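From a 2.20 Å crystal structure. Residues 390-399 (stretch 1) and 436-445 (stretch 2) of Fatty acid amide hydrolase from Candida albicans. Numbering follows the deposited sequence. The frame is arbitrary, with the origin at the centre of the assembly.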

# COMPACT_ATOMS: atom_id res chain seq x y z
N GLU A 390 -9.77 -11.72 15.98
CA GLU A 390 -10.79 -10.75 16.36
C GLU A 390 -10.64 -9.45 15.57
O GLU A 390 -11.64 -8.86 15.15
CB GLU A 390 -10.72 -10.44 17.86
CG GLU A 390 -11.46 -11.45 18.72
CD GLU A 390 -10.95 -11.49 20.16
OE1 GLU A 390 -11.32 -12.44 20.89
OE2 GLU A 390 -10.21 -10.56 20.57
N THR A 391 -9.41 -8.99 15.38
CA THR A 391 -9.23 -7.73 14.66
C THR A 391 -9.68 -7.86 13.22
O THR A 391 -10.39 -7.00 12.70
CB THR A 391 -7.77 -7.27 14.73
OG1 THR A 391 -7.38 -7.12 16.10
CG2 THR A 391 -7.61 -5.91 14.02
N VAL A 392 -9.29 -8.95 12.54
CA VAL A 392 -9.64 -9.03 11.13
C VAL A 392 -11.14 -9.25 10.97
O VAL A 392 -11.76 -8.70 10.05
CB VAL A 392 -8.81 -10.11 10.41
CG1 VAL A 392 -9.34 -11.54 10.66
CG2 VAL A 392 -8.73 -9.77 8.91
N HIS A 393 -11.77 -9.98 11.89
CA HIS A 393 -13.21 -10.18 11.75
C HIS A 393 -13.99 -8.91 12.08
O HIS A 393 -15.07 -8.70 11.52
CB HIS A 393 -13.68 -11.37 12.58
CG HIS A 393 -13.38 -12.68 11.91
ND1 HIS A 393 -12.09 -13.10 11.64
CD2 HIS A 393 -14.19 -13.60 11.34
CE1 HIS A 393 -12.12 -14.25 10.99
NE2 HIS A 393 -13.39 -14.57 10.79
N LYS A 394 -13.47 -8.05 12.97
CA LYS A 394 -14.09 -6.74 13.15
C LYS A 394 -13.98 -5.94 11.86
O LYS A 394 -14.93 -5.25 11.46
CB LYS A 394 -13.44 -5.98 14.31
CG LYS A 394 -13.78 -6.46 15.71
CD LYS A 394 -13.06 -5.58 16.74
CE LYS A 394 -13.20 -6.08 18.18
NZ LYS A 394 -11.98 -5.72 18.99
N MSE A 395 -12.82 -6.02 11.20
CA MSE A 395 -12.50 -5.24 10.00
C MSE A 395 -13.48 -5.57 8.89
O MSE A 395 -13.88 -4.69 8.13
CB MSE A 395 -11.07 -5.50 9.50
CG MSE A 395 -9.97 -4.70 10.19
SE MSE A 395 -8.17 -5.30 9.60
CE MSE A 395 -7.07 -3.89 10.37
N TYR A 396 -13.85 -6.86 8.79
CA TYR A 396 -14.76 -7.28 7.73
C TYR A 396 -16.06 -6.51 7.78
O TYR A 396 -16.63 -6.17 6.73
CB TYR A 396 -15.05 -8.78 7.83
CG TYR A 396 -13.89 -9.67 7.48
CD1 TYR A 396 -12.94 -9.26 6.56
CD2 TYR A 396 -13.76 -10.94 8.06
CE1 TYR A 396 -11.85 -10.09 6.25
CE2 TYR A 396 -12.69 -11.77 7.75
CZ TYR A 396 -11.74 -11.34 6.84
OH TYR A 396 -10.68 -12.15 6.52
N ASN A 397 -16.56 -6.21 8.99
CA ASN A 397 -17.92 -5.69 9.15
C ASN A 397 -17.97 -4.28 9.73
O ASN A 397 -19.07 -3.81 10.08
CB ASN A 397 -18.75 -6.63 10.04
CG ASN A 397 -19.13 -7.91 9.34
OD1 ASN A 397 -18.78 -8.13 8.18
ND2 ASN A 397 -19.87 -8.78 10.04
N CYS A 398 -16.84 -3.57 9.84
CA CYS A 398 -16.89 -2.34 10.62
C CYS A 398 -17.60 -1.19 9.91
O CYS A 398 -17.69 -0.09 10.49
CB CYS A 398 -15.47 -1.90 11.03
SG CYS A 398 -14.36 -1.50 9.66
N ASP A 399 -18.13 -1.39 8.70
CA ASP A 399 -19.09 -0.41 8.16
C ASP A 399 -20.53 -0.72 8.60
O ASP A 399 -21.48 -0.20 8.01
CB ASP A 399 -18.96 -0.32 6.63
CG ASP A 399 -19.72 -1.42 5.89
OD1 ASP A 399 -19.89 -2.52 6.45
OD2 ASP A 399 -20.10 -1.19 4.71
N SER A 436 -12.05 4.63 15.53
CA SER A 436 -12.00 3.23 15.95
C SER A 436 -11.50 2.32 14.82
O SER A 436 -10.90 1.28 15.10
CB SER A 436 -13.37 2.76 16.44
OG SER A 436 -13.88 3.64 17.44
N ASN A 437 -11.76 2.67 13.56
CA ASN A 437 -11.17 1.92 12.45
C ASN A 437 -9.66 2.09 12.42
O ASN A 437 -8.93 1.12 12.18
CB ASN A 437 -11.80 2.38 11.12
CG ASN A 437 -11.52 1.40 9.95
OD1 ASN A 437 -10.71 0.49 10.05
ND2 ASN A 437 -12.20 1.62 8.84
N ARG A 438 -9.17 3.31 12.69
CA ARG A 438 -7.73 3.55 12.71
C ARG A 438 -7.02 2.74 13.79
O ARG A 438 -5.89 2.27 13.58
CB ARG A 438 -7.45 5.05 12.89
CG ARG A 438 -7.81 5.86 11.67
CD ARG A 438 -7.30 7.29 11.82
NE ARG A 438 -7.86 8.16 10.80
CZ ARG A 438 -7.77 9.48 10.82
NH1 ARG A 438 -7.10 10.10 11.78
NH2 ARG A 438 -8.38 10.19 9.87
N GLU A 439 -7.67 2.55 14.94
CA GLU A 439 -7.08 1.70 15.99
C GLU A 439 -6.93 0.25 15.52
O GLU A 439 -5.94 -0.41 15.85
CB GLU A 439 -7.93 1.77 17.26
CG GLU A 439 -7.70 3.04 18.09
CD GLU A 439 -8.70 3.16 19.21
OE1 GLU A 439 -9.39 2.15 19.49
OE2 GLU A 439 -8.80 4.25 19.82
N LEU A 440 -7.91 -0.27 14.77
CA LEU A 440 -7.72 -1.61 14.20
C LEU A 440 -6.50 -1.66 13.27
O LEU A 440 -5.76 -2.65 13.26
CB LEU A 440 -8.97 -2.06 13.44
CG LEU A 440 -10.32 -2.15 14.18
CD1 LEU A 440 -11.41 -2.50 13.17
CD2 LEU A 440 -10.29 -3.16 15.35
N ASN A 441 -6.29 -0.60 12.47
CA ASN A 441 -5.11 -0.49 11.61
C ASN A 441 -3.82 -0.54 12.42
O ASN A 441 -2.83 -1.12 11.97
CB ASN A 441 -5.15 0.84 10.83
CG ASN A 441 -6.24 0.88 9.77
OD1 ASN A 441 -6.78 -0.16 9.36
ND2 ASN A 441 -6.56 2.09 9.30
N VAL A 442 -3.80 0.13 13.58
CA VAL A 442 -2.62 0.13 14.44
C VAL A 442 -2.31 -1.29 14.91
O VAL A 442 -1.17 -1.74 14.85
CB VAL A 442 -2.82 1.09 15.64
CG1 VAL A 442 -1.75 0.84 16.71
CG2 VAL A 442 -2.77 2.56 15.18
N THR A 443 -3.34 -2.00 15.38
CA THR A 443 -3.19 -3.40 15.77
C THR A 443 -2.61 -4.24 14.63
O THR A 443 -1.71 -5.06 14.84
CB THR A 443 -4.54 -3.97 16.20
OG1 THR A 443 -5.02 -3.23 17.33
CG2 THR A 443 -4.41 -5.42 16.55
N ARG A 444 -3.14 -4.06 13.42
CA ARG A 444 -2.65 -4.79 12.25
C ARG A 444 -1.16 -4.54 12.03
O ARG A 444 -0.40 -5.47 11.74
CB ARG A 444 -3.44 -4.38 11.01
CG ARG A 444 -2.93 -4.97 9.71
CD ARG A 444 -3.46 -4.17 8.53
NE ARG A 444 -2.85 -2.84 8.50
CZ ARG A 444 -3.26 -1.82 7.76
NH1 ARG A 444 -4.28 -1.93 6.93
NH2 ARG A 444 -2.62 -0.66 7.85
N ASP A 445 -0.74 -3.29 12.14
CA ASP A 445 0.66 -2.98 11.89
C ASP A 445 1.55 -3.60 12.97
O ASP A 445 2.65 -4.08 12.67
CB ASP A 445 0.85 -1.47 11.80
CG ASP A 445 0.25 -0.90 10.52
OD1 ASP A 445 -0.13 -1.71 9.62
OD2 ASP A 445 0.18 0.35 10.39

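Two helical segments pack side by side in roughly opposite directions, with 144° between their N-to-C directions and axes within 10.1 Å. No hydrogen bond joins them; the contact, which buries 375 Å², is van der Waals packing, mostly of carbon, with a few polar atoms.

Leu-440 is its centre. Its CA-to-CB bond points toward the first helix, and its chi1 m, chi2 t conformation, a common one for leucine in helices, spreads the two methyls over that surface. CD1 lies 4.0 Å from CG of Met-395, while CD2 lies 3.9 Å from CD of Lys-394 and 4.1 Å from CG2 of Thr-391. A branched aliphatic residue suits this place because its two methyls together cover a broad apolar patch, both reaching Lys-394. Lys-394 contributes its methylenes, extended through chi2 and chi3 (both t), so a charged residue still offers apolar surface at a partly exposed site.

Met-395, present as selenomethionine, leaves its backbone sideways, yet chi1 m followed by t at chi2 and chi3 carries its end to the other helix. There CE sits 3.4 Å from O of Leu-440 and 3.7 Å from CB of Arg-444. That carbonyl accepts the helical bond from Arg-444 N (3.0 Å), and the methyl, no conventional donor, packs against it.

Thr-391 and Thr-443 both point toward the partner helix with chi1 m. Threonine suits these sites by carrying a packing methyl beside its hydroxyl. OG1 of Thr-391 is 3.5 Å from CG2 of Thr-443, a van der Waals contact; this hydroxyl is hydrogen-bonded elsewhere in the structure. Arg-444 instead leads its end away, and its NE forms a salt bridge with OD1 of Asp-445 (3.2 Å).

Cys-398 (chi1 p), small and pointing toward the other stretch, brings its polarizable SG to 3.9 Å from ND2 of Asn-437, whose chi1 t swings a sideways-starting side chain closer.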